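PDB 5V7P: protein-S-isoprenylcysteine O-methyltransferase from Tribolium castaneum, which methylates the carboxyl group of C-terminal isoprenylated cysteines of proteins, using S-adenosyl-L-methionine, at the endoplasmic reticulum membrane. Local coordinates for residues Trp139-Ile144 against Leu226-Cys231; Ala85-Gln90 against Leu152-Trp157; Cys190-Asp195 against Leu255-Gln260. One frame throughout, in Å; residues are numbered along the deposited sequence. Where two conformers were deposited one is given.

Overall arrangement
Interactions 1 and 2 lie side by side, centres about 12 Å apart, probably on the lumenal side of this all-helical membrane enzyme, while interaction 3 sits on the opposite side of the chain's centre, about 43 and 49 Å away centre to centre. Interaction 1 is a buried contact in which a helix sends a carboxylate to backbone N-H groups of a turn. Interaction 2 is a surface contact between two connections, carbonyl oxygens against side chains beside lipid; K153 joins it to the 226-231 turn. Interaction 3, also at the surface, packs a lysine chain on a phenylalanine beside the probably cytoplasmic cofactor site. Helix 231-258 starts in interaction 1 and ends in interaction 3.

Interaction 1: residues Trp139-Ile144 against Leu226-Cys231; sequences WVEFFI and LINPLC. With D10 (decane), chain J; D10 (decane), chain I; UND (undecane), chain K.
E141 reaches from helix 129-148 into the turn made by L226-C231, and its carboxylate carries the tight part of the contact. CG lies anti to the backbone N and the chain stays extended beyond it, the shape that takes the acid across. OE2 accepts the L230 N-H at 2.9 Å, a nearly straight bond (162°) met on the syn side, 20° out of the carboxylate plane; OE1 receives only a weak bond from C231 N. The flat amide of N228 stacks on the carboxylate, planes 23° apart, with N228 CG 3.6 Å from E141 CD, while its OD1 is hydrogen-bonded to K153 NZ. An alanine in place of E141 would probably leave the L230 and C231 N-H groups without this acceptor and open a gap beside the N228 amide. Nearby, the F142 ring crosses L226 at about a right angle, CD1 lying 3.8 Å from L226 CG. The outer side is looser and greasy: L230, on the surface, meets undecane C6 through CD1 at 3.9 Å. An apolar residue suits this lipid-facing side, an acid the N-H groups within. The turn begins with a Schellman motif at I227, where helix 210-225 ends, and leads into helix 231-258: a short connection, probably lumenal, between two helices of the membrane bundle, tied to a third by a buried acid.

Interaction 2: residues Ala85-Gln90 against Leu152-Trp157; sequences APPNIQ and LKEIHW. With MPG ([(Z)-octadec-9-enyl] (2R)-2,3-bis(oxidanyl)propanoate), chain S; D10 (decane), chain N.
P87 meets H156 through its carbonyl O, which lies near the imidazole plane at its edge, 3.5 Å from H156 CE1. The P87 ring also touches E154, CB to CG at 4.1 Å, and the carbonyl of N88 rests against the aliphatic start of K153, O to CB at 3.6 Å. Glutamate and lysine suit these places because their methylene groups pack on the turn while their charged ends can lead elsewhere. Q90 crosses H156 at about a right angle, the two flat groups turned 48° apart. A lipid head group covers one face of the imidazole, its O3 3.1 Å from H156 CG. Further out, P86 O accepts both I89 N and Q90 N, at 2.7 and 3.0 Å, which closes the turn that carries P87. K153 NZ is held by I227 O, by L226 O and by a salt bridge to E145. On the other segment I155, centre of an inverse gamma turn, stands at the N-cap position before helix 156-180. The whole is a meeting, probably on the lumenal side, of two interhelical connections, a proline-rich turn against a short helical link, beside a lipid-binding pocket.

Interaction 3: residues Cys190-Asp195 against Leu255-Gln260; sequences CEKSSD and LSFFGQ
Beside the S-adenosyl-L-methionine site, the loop holding K192 lies against F257 and F258 in the last turn of helix 231-258. K192 places CB over one face of the F257 ring in a CH-pi contact, 4.0 Å from the ring centroid and 24° off its normal. K192 CG is anti to the backbone N (chi1 -171°) and follows at 4.1 Å from F257 CG, the two side chains sliding past each other in opposite directions. A lysine suits this surface position, since the start of its aliphatic chain packs on an aromatic face while its amine stays near the end of a helix. K192 NZ ends beside F258, 3.5 Å from F258 CE1. The loop backbone also touches the tip of the ring: CZ of F257 lies 3.5 Å from E191 C, and C190 C lies at the ring edge. The two phenylalanines also pack together, F257 CB 3.6 Å above the F258 ring plane. F258 meets H196, a cofactor-binding residue, edge-to-face, and the F257 side chain lies about 4 Å at the nearest atoms from bound S-adenosyl-L-homocysteine. The arrangement is thus an aromatic helix end packed against the probably cytoplasmic loop that leads into the cofactor pocket of this methyltransferase family.

Interaction 1: residues Trp139-Ile144 against Leu226-Cys231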
# COMPACT_ATOMS: atom_id res chain seq x y z
N TRP A 139 11.15 8.27 -12.09
CA TRP A 139 11.53 9.67 -12.18
C TRP A 139 12.76 9.85 -13.06
O TRP A 139 12.82 10.78 -13.87
CB TRP A 139 11.82 10.23 -10.78
CG TRP A 139 10.69 10.09 -9.81
CD1 TRP A 139 9.39 9.79 -10.10
CD2 TRP A 139 10.77 10.24 -8.39
NE1 TRP A 139 8.65 9.75 -8.94
CE2 TRP A 139 9.47 10.02 -7.88
CE3 TRP A 139 11.80 10.55 -7.50
CZ2 TRP A 139 9.19 10.09 -6.52
CZ3 TRP A 139 11.52 10.62 -6.15
CH2 TRP A 139 10.22 10.39 -5.67
N VAL A 140 13.75 8.97 -12.92
CA VAL A 140 14.97 9.11 -13.71
C VAL A 140 14.70 8.81 -15.17
O VAL A 140 15.23 9.49 -16.07
CB VAL A 140 16.10 8.23 -13.14
CG1 VAL A 140 16.28 8.48 -11.64
CG2 VAL A 140 15.83 6.76 -13.41
N GLU A 141 13.87 7.81 -15.45
CA GLU A 141 13.51 7.53 -16.84
C GLU A 141 12.88 8.75 -17.49
O GLU A 141 13.27 9.15 -18.59
CB GLU A 141 12.55 6.33 -16.92
CG GLU A 141 12.15 6.02 -18.36
CD GLU A 141 11.14 4.90 -18.49
OE1 GLU A 141 10.83 4.25 -17.47
OE2 GLU A 141 10.65 4.68 -19.61
N PHE A 142 11.90 9.36 -16.81
CA PHE A 142 11.23 10.52 -17.38
C PHE A 142 12.24 11.61 -17.73
O PHE A 142 12.28 12.08 -18.88
CB PHE A 142 10.19 11.06 -16.39
CG PHE A 142 9.48 12.30 -16.89
CD1 PHE A 142 8.35 12.19 -17.67
CD2 PHE A 142 9.96 13.56 -16.57
CE1 PHE A 142 7.70 13.33 -18.13
CE2 PHE A 142 9.32 14.69 -17.02
CZ PHE A 142 8.18 14.58 -17.81
N PHE A 143 13.08 12.00 -16.77
CA PHE A 143 13.96 13.14 -16.98
C PHE A 143 15.13 12.82 -17.90
O PHE A 143 15.59 13.70 -18.63
CB PHE A 143 14.46 13.67 -15.64
CG PHE A 143 13.41 14.40 -14.86
CD1 PHE A 143 13.02 15.67 -15.23
CD2 PHE A 143 12.80 13.80 -13.77
CE1 PHE A 143 12.04 16.34 -14.52
CE2 PHE A 143 11.82 14.47 -13.06
CZ PHE A 143 11.44 15.74 -13.44
N ILE A 144 15.61 11.58 -17.90
CA ILE A 144 16.59 11.18 -18.90
C ILE A 144 15.95 11.16 -20.28
O ILE A 144 16.52 11.65 -21.26
CB ILE A 144 17.21 9.81 -18.54
CG1 ILE A 144 18.11 9.95 -17.31
CG2 ILE A 144 18.00 9.23 -19.72
CD1 ILE A 144 18.75 8.65 -16.83
N LEU A 226 3.29 9.63 -17.41
CA LEU A 226 4.68 9.97 -17.64
C LEU A 226 5.17 9.58 -19.03
O LEU A 226 6.26 10.00 -19.42
CB LEU A 226 5.56 9.28 -16.58
CG LEU A 226 6.16 10.08 -15.42
CD1 LEU A 226 5.38 11.34 -15.08
CD2 LEU A 226 6.25 9.18 -14.19
N ILE A 227 4.40 8.79 -19.78
CA ILE A 227 4.84 8.27 -21.07
C ILE A 227 6.22 7.66 -20.89
O ILE A 227 7.18 8.03 -21.57
CB ILE A 227 4.84 9.37 -22.15
CG1 ILE A 227 3.50 10.12 -22.13
CG2 ILE A 227 5.09 8.75 -23.53
CD1 ILE A 227 3.34 11.17 -23.23
N ASN A 228 6.33 6.72 -19.94
CA ASN A 228 7.57 5.99 -19.69
C ASN A 228 7.48 4.62 -20.34
O ASN A 228 6.84 3.71 -19.78
CB ASN A 228 7.82 5.86 -18.19
CG ASN A 228 8.42 7.11 -17.58
OD1 ASN A 228 9.03 7.93 -18.27
ND2 ASN A 228 8.26 7.27 -16.27
N PRO A 229 8.09 4.39 -21.51
CA PRO A 229 7.93 3.09 -22.17
C PRO A 229 8.57 1.93 -21.43
O PRO A 229 8.20 0.78 -21.67
CB PRO A 229 8.60 3.30 -23.54
CG PRO A 229 9.53 4.44 -23.34
CD PRO A 229 8.89 5.33 -22.32
N LEU A 230 9.52 2.19 -20.52
CA LEU A 230 10.13 1.10 -19.76
C LEU A 230 9.34 0.77 -18.50
O LEU A 230 9.20 -0.41 -18.15
CB LEU A 230 11.57 1.46 -19.38
CG LEU A 230 12.53 1.76 -20.53
CD1 LEU A 230 13.90 2.13 -19.99
CD2 LEU A 230 12.64 0.58 -21.49
N CYS A 231 8.80 1.78 -17.82
CA CYS A 231 8.13 1.54 -16.54
C CYS A 231 6.72 0.98 -16.73
O CYS A 231 6.23 0.28 -15.84
CB CYS A 231 8.07 2.83 -15.73
SG CYS A 231 9.56 3.16 -14.76
C1 D10 J . 10.66 14.70 -8.02
C2 D10 J . 9.93 14.37 -6.72
C3 D10 J . 8.57 13.76 -7.03
C4 D10 J . 7.88 13.40 -5.72
C5 D10 J . 6.52 12.76 -5.99
C6 D10 J . 5.91 12.31 -4.66
C7 D10 J . 4.52 11.73 -4.89
C8 D10 J . 4.07 10.95 -3.66
C9 D10 J . 3.86 11.91 -2.49
C3 D10 I . 15.33 12.05 -5.75
C4 D10 I . 16.00 11.74 -7.09
C5 D10 I . 15.19 12.35 -8.23
C6 D10 I . 15.87 12.03 -9.56
C7 D10 I . 15.07 12.65 -10.71
C8 D10 I . 15.86 12.52 -12.01
C1 UND K . 12.19 -0.79 -12.17
C2 UND K . 12.96 -1.06 -13.45
C3 UND K . 12.43 -0.15 -14.57
C4 UND K . 13.54 0.17 -15.58
C5 UND K . 13.62 1.68 -15.80
C6 UND K . 15.01 2.07 -16.28
C7 UND K . 15.28 3.53 -15.91
C8 UND K . 16.69 3.92 -16.34
C9 UND K . 16.73 4.11 -17.86
C10 UND K . 17.03 5.56 -18.21
C11 UND K . 16.47 5.88 -19.60

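Interaction 2: residues Ala85-Gln90 against Leu152-Trp157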
# COMPACT_ATOMS: atom_id res chain seq x y z
N ALA A 85 5.38 25.02 -16.48
CA ALA A 85 6.64 24.45 -16.90
C ALA A 85 6.67 24.25 -18.41
O ALA A 85 5.62 24.28 -19.07
CB ALA A 85 6.89 23.12 -16.19
N PRO A 86 7.85 24.06 -19.00
CA PRO A 86 7.92 23.81 -20.43
C PRO A 86 7.11 22.59 -20.80
O PRO A 86 6.94 21.66 -19.99
CB PRO A 86 9.42 23.59 -20.68
CG PRO A 86 10.10 24.28 -19.56
CD PRO A 86 9.19 24.14 -18.38
N PRO A 87 6.60 22.53 -22.03
CA PRO A 87 5.87 21.32 -22.46
C PRO A 87 6.69 20.06 -22.31
O PRO A 87 6.13 18.96 -22.22
CB PRO A 87 5.52 21.61 -23.92
CG PRO A 87 6.54 22.60 -24.36
CD PRO A 87 6.84 23.44 -23.16
N ASN A 88 8.02 20.19 -22.29
CA ASN A 88 8.90 19.05 -22.05
C ASN A 88 8.67 18.45 -20.66
O ASN A 88 8.94 17.26 -20.45
CB ASN A 88 10.35 19.51 -22.20
CG ASN A 88 11.33 18.37 -22.17
OD1 ASN A 88 11.03 17.26 -22.62
ND2 ASN A 88 12.51 18.62 -21.62
N ILE A 89 8.17 19.25 -19.72
CA ILE A 89 8.11 18.85 -18.32
C ILE A 89 6.69 18.79 -17.77
O ILE A 89 6.46 18.08 -16.78
CB ILE A 89 8.97 19.79 -17.46
CG1 ILE A 89 10.34 20.04 -18.11
CG2 ILE A 89 9.14 19.24 -16.04
CD1 ILE A 89 11.18 18.78 -18.30
N GLN A 90 5.73 19.51 -18.36
CA GLN A 90 4.41 19.64 -17.75
C GLN A 90 3.81 18.30 -17.35
O GLN A 90 3.05 18.23 -16.38
CB GLN A 90 3.47 20.37 -18.71
CG GLN A 90 3.82 21.83 -18.92
CD GLN A 90 2.94 22.49 -19.96
OE1 GLN A 90 2.67 21.92 -21.02
NE2 GLN A 90 2.50 23.71 -19.67
N LEU A 152 8.94 13.07 -26.90
CA LEU A 152 8.22 11.94 -26.32
C LEU A 152 7.25 12.41 -25.23
O LEU A 152 6.11 11.96 -25.17
CB LEU A 152 9.21 10.93 -25.75
CG LEU A 152 8.63 9.70 -25.04
CD1 LEU A 152 7.89 8.81 -26.01
CD2 LEU A 152 9.73 8.93 -24.33
N LYS A 153 7.70 13.32 -24.37
CA LYS A 153 6.87 13.82 -23.28
C LYS A 153 5.94 14.95 -23.72
O LYS A 153 5.14 15.42 -22.90
CB LYS A 153 7.75 14.30 -22.12
CG LYS A 153 8.85 13.32 -21.73
CD LYS A 153 8.29 11.94 -21.37
CE LYS A 153 9.40 11.02 -20.88
NZ LYS A 153 8.90 9.66 -20.57
N GLU A 154 6.03 15.40 -24.97
CA GLU A 154 5.14 16.41 -25.50
C GLU A 154 3.91 15.82 -26.17
O GLU A 154 3.14 16.56 -26.80
CB GLU A 154 5.90 17.30 -26.50
CG GLU A 154 6.88 18.26 -25.84
CD GLU A 154 7.81 18.92 -26.83
OE1 GLU A 154 9.03 18.65 -26.78
OE2 GLU A 154 7.32 19.71 -27.68
N ILE A 155 3.71 14.51 -26.06
CA ILE A 155 2.52 13.85 -26.63
C ILE A 155 1.47 13.87 -25.52
O ILE A 155 1.21 12.88 -24.84
CB ILE A 155 2.83 12.44 -27.13
CG1 ILE A 155 4.04 12.46 -28.07
CG2 ILE A 155 1.61 11.86 -27.84
CD1 ILE A 155 4.56 11.08 -28.44
N HIS A 156 0.84 15.03 -25.36
CA HIS A 156 -0.02 15.26 -24.20
C HIS A 156 -1.28 14.39 -24.24
O HIS A 156 -1.79 14.00 -23.18
CB HIS A 156 -0.39 16.74 -24.11
CG HIS A 156 0.74 17.61 -23.65
ND1 HIS A 156 2.01 17.13 -23.45
CD2 HIS A 156 0.78 18.93 -23.36
CE1 HIS A 156 2.79 18.12 -23.05
NE2 HIS A 156 2.07 19.22 -22.99
N TRP A 157 -1.80 14.09 -25.43
CA TRP A 157 -3.02 13.28 -25.50
C TRP A 157 -2.78 11.88 -24.94
O TRP A 157 -3.68 11.30 -24.32
CB TRP A 157 -3.54 13.20 -26.94
CG TRP A 157 -2.59 12.58 -27.92
CD1 TRP A 157 -1.67 13.22 -28.70
CD2 TRP A 157 -2.46 11.18 -28.23
NE1 TRP A 157 -0.99 12.32 -29.47
CE2 TRP A 157 -1.45 11.06 -29.20
CE3 TRP A 157 -3.11 10.03 -27.78
CZ2 TRP A 157 -1.07 9.83 -29.73
CZ3 TRP A 157 -2.73 8.80 -28.31
CH2 TRP A 157 -1.72 8.72 -29.27
C2 MPG S . -3.54 22.34 -18.14
C3 MPG S . -3.32 21.68 -16.78
C4 MPG S . -4.51 21.94 -15.86
C5 MPG S . -5.61 20.92 -16.14
C6 MPG S . -5.26 19.60 -15.45
C7 MPG S . -6.37 18.56 -15.68
C8 MPG S . -6.55 18.23 -17.16
C9 MPG S . -5.24 17.72 -17.75
C10 MPG S . -5.07 17.53 -19.04
C11 MPG S . -6.17 17.80 -20.07
C12 MPG S . -5.94 19.16 -20.72
C13 MPG S . -7.23 19.64 -21.37
C14 MPG S . -7.75 18.58 -22.34
O1 MPG S . -2.04 20.67 -18.96
C1 MPG S . -2.36 22.03 -19.06
CXD MPG S . -0.20 18.96 -19.32
O2 MPG S . 0.99 18.85 -20.04
C21 MPG S . -1.14 17.82 -19.69
O3 MPG S . -0.86 17.39 -21.00
O4 MPG S . -0.38 21.03 -20.43
CX3 MPG S . -0.86 20.30 -19.63
C3 D10 N . -6.13 13.39 -29.54
C4 D10 N . -5.60 12.23 -30.37
C5 D10 N . -4.43 12.71 -31.23
C6 D10 N . -3.88 11.54 -32.04
C7 D10 N . -2.72 12.01 -32.91

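Interaction 3: residues Cys190-Asp195 against Leu255-Gln260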
# COMPACT_ATOMS: atom_id res chain seq x y z
N CYS A 190 -6.41 -12.49 8.82
CA CYS A 190 -6.41 -13.94 8.89
C CYS A 190 -7.41 -14.48 9.90
O CYS A 190 -7.66 -15.69 9.91
CB CYS A 190 -5.01 -14.45 9.25
SG CYS A 190 -4.51 -14.09 10.93
N GLU A 191 -7.98 -13.63 10.75
CA GLU A 191 -9.00 -14.03 11.71
C GLU A 191 -10.28 -13.26 11.44
O GLU A 191 -10.25 -12.08 11.07
CB GLU A 191 -8.52 -13.78 13.15
CG GLU A 191 -7.39 -14.70 13.57
CD GLU A 191 -6.98 -14.49 15.02
OE1 GLU A 191 -7.24 -13.40 15.56
OE2 GLU A 191 -6.38 -15.42 15.60
N LYS A 192 -11.41 -13.93 11.64
CA LYS A 192 -12.72 -13.34 11.36
C LYS A 192 -13.17 -12.50 12.55
O LYS A 192 -13.30 -13.02 13.67
CB LYS A 192 -13.74 -14.44 11.07
CG LYS A 192 -15.08 -13.94 10.57
CD LYS A 192 -16.21 -14.83 11.05
CE LYS A 192 -17.46 -14.66 10.20
NZ LYS A 192 -17.33 -15.34 8.89
N SER A 193 -13.40 -11.22 12.31
CA SER A 193 -13.98 -10.36 13.34
C SER A 193 -15.45 -10.69 13.53
O SER A 193 -16.14 -11.13 12.60
CB SER A 193 -13.82 -8.89 12.95
OG SER A 193 -12.48 -8.59 12.61
N SER A 194 -15.94 -10.48 14.75
CA SER A 194 -17.34 -10.76 15.06
C SER A 194 -18.30 -9.85 14.31
O SER A 194 -19.52 -10.06 14.41
CB SER A 194 -17.57 -10.64 16.56
OG SER A 194 -17.21 -9.36 17.04
N ASP A 195 -17.80 -8.85 13.58
CA ASP A 195 -18.64 -7.96 12.78
C ASP A 195 -18.30 -8.03 11.30
O ASP A 195 -18.84 -7.23 10.51
CB ASP A 195 -18.50 -6.52 13.27
CG ASP A 195 -17.09 -6.00 13.15
OD1 ASP A 195 -16.17 -6.65 13.68
OD2 ASP A 195 -16.90 -4.95 12.51
N LEU A 255 -12.55 -17.90 2.44
CA LEU A 255 -13.28 -19.17 2.38
C LEU A 255 -13.49 -19.74 3.77
O LEU A 255 -14.55 -20.30 4.07
CB LEU A 255 -12.53 -20.16 1.49
CG LEU A 255 -12.73 -19.97 -0.02
CD1 LEU A 255 -11.74 -20.82 -0.79
CD2 LEU A 255 -14.16 -20.32 -0.43
N SER A 256 -12.48 -19.63 4.64
CA SER A 256 -12.64 -20.06 6.02
C SER A 256 -13.58 -19.14 6.80
O SER A 256 -14.15 -19.57 7.81
CB SER A 256 -11.28 -20.13 6.72
OG SER A 256 -10.73 -18.83 6.86
N PHE A 257 -13.74 -17.90 6.36
CA PHE A 257 -14.66 -16.97 7.02
C PHE A 257 -16.11 -17.28 6.65
O PHE A 257 -16.96 -17.42 7.54
CB PHE A 257 -14.32 -15.53 6.63
CG PHE A 257 -13.00 -15.03 7.15
CD1 PHE A 257 -12.24 -15.79 8.03
CD2 PHE A 257 -12.52 -13.79 6.75
CE1 PHE A 257 -11.02 -15.32 8.50
CE2 PHE A 257 -11.31 -13.32 7.22
CZ PHE A 257 -10.56 -14.08 8.09
N PHE A 258 -16.40 -17.37 5.36
CA PHE A 258 -17.77 -17.44 4.88
C PHE A 258 -18.10 -18.73 4.15
O PHE A 258 -19.23 -18.89 3.67
CB PHE A 258 -18.06 -16.24 3.97
CG PHE A 258 -17.67 -14.92 4.58
CD1 PHE A 258 -18.39 -14.39 5.64
CD2 PHE A 258 -16.59 -14.21 4.09
CE1 PHE A 258 -18.04 -13.18 6.20
CE2 PHE A 258 -16.23 -13.00 4.65
CZ PHE A 258 -16.96 -12.48 5.71
N GLY A 259 -17.15 -19.65 4.03
CA GLY A 259 -17.45 -20.98 3.51
C GLY A 259 -18.09 -20.93 2.14
O GLY A 259 -17.57 -20.31 1.20
N GLN A 260 -19.24 -21.60 2.01
CA GLN A 260 -19.87 -21.74 0.70
C GLN A 260 -20.36 -20.41 0.16
O GLN A 260 -20.46 -20.25 -1.06
CB GLN A 260 -21.04 -22.73 0.79
CG GLN A 260 -21.68 -23.08 -0.55
CD GLN A 260 -20.76 -23.89 -1.44
OE1 GLN A 260 -19.96 -24.69 -0.96
NE2 GLN A 260 -20.86 -23.67 -2.75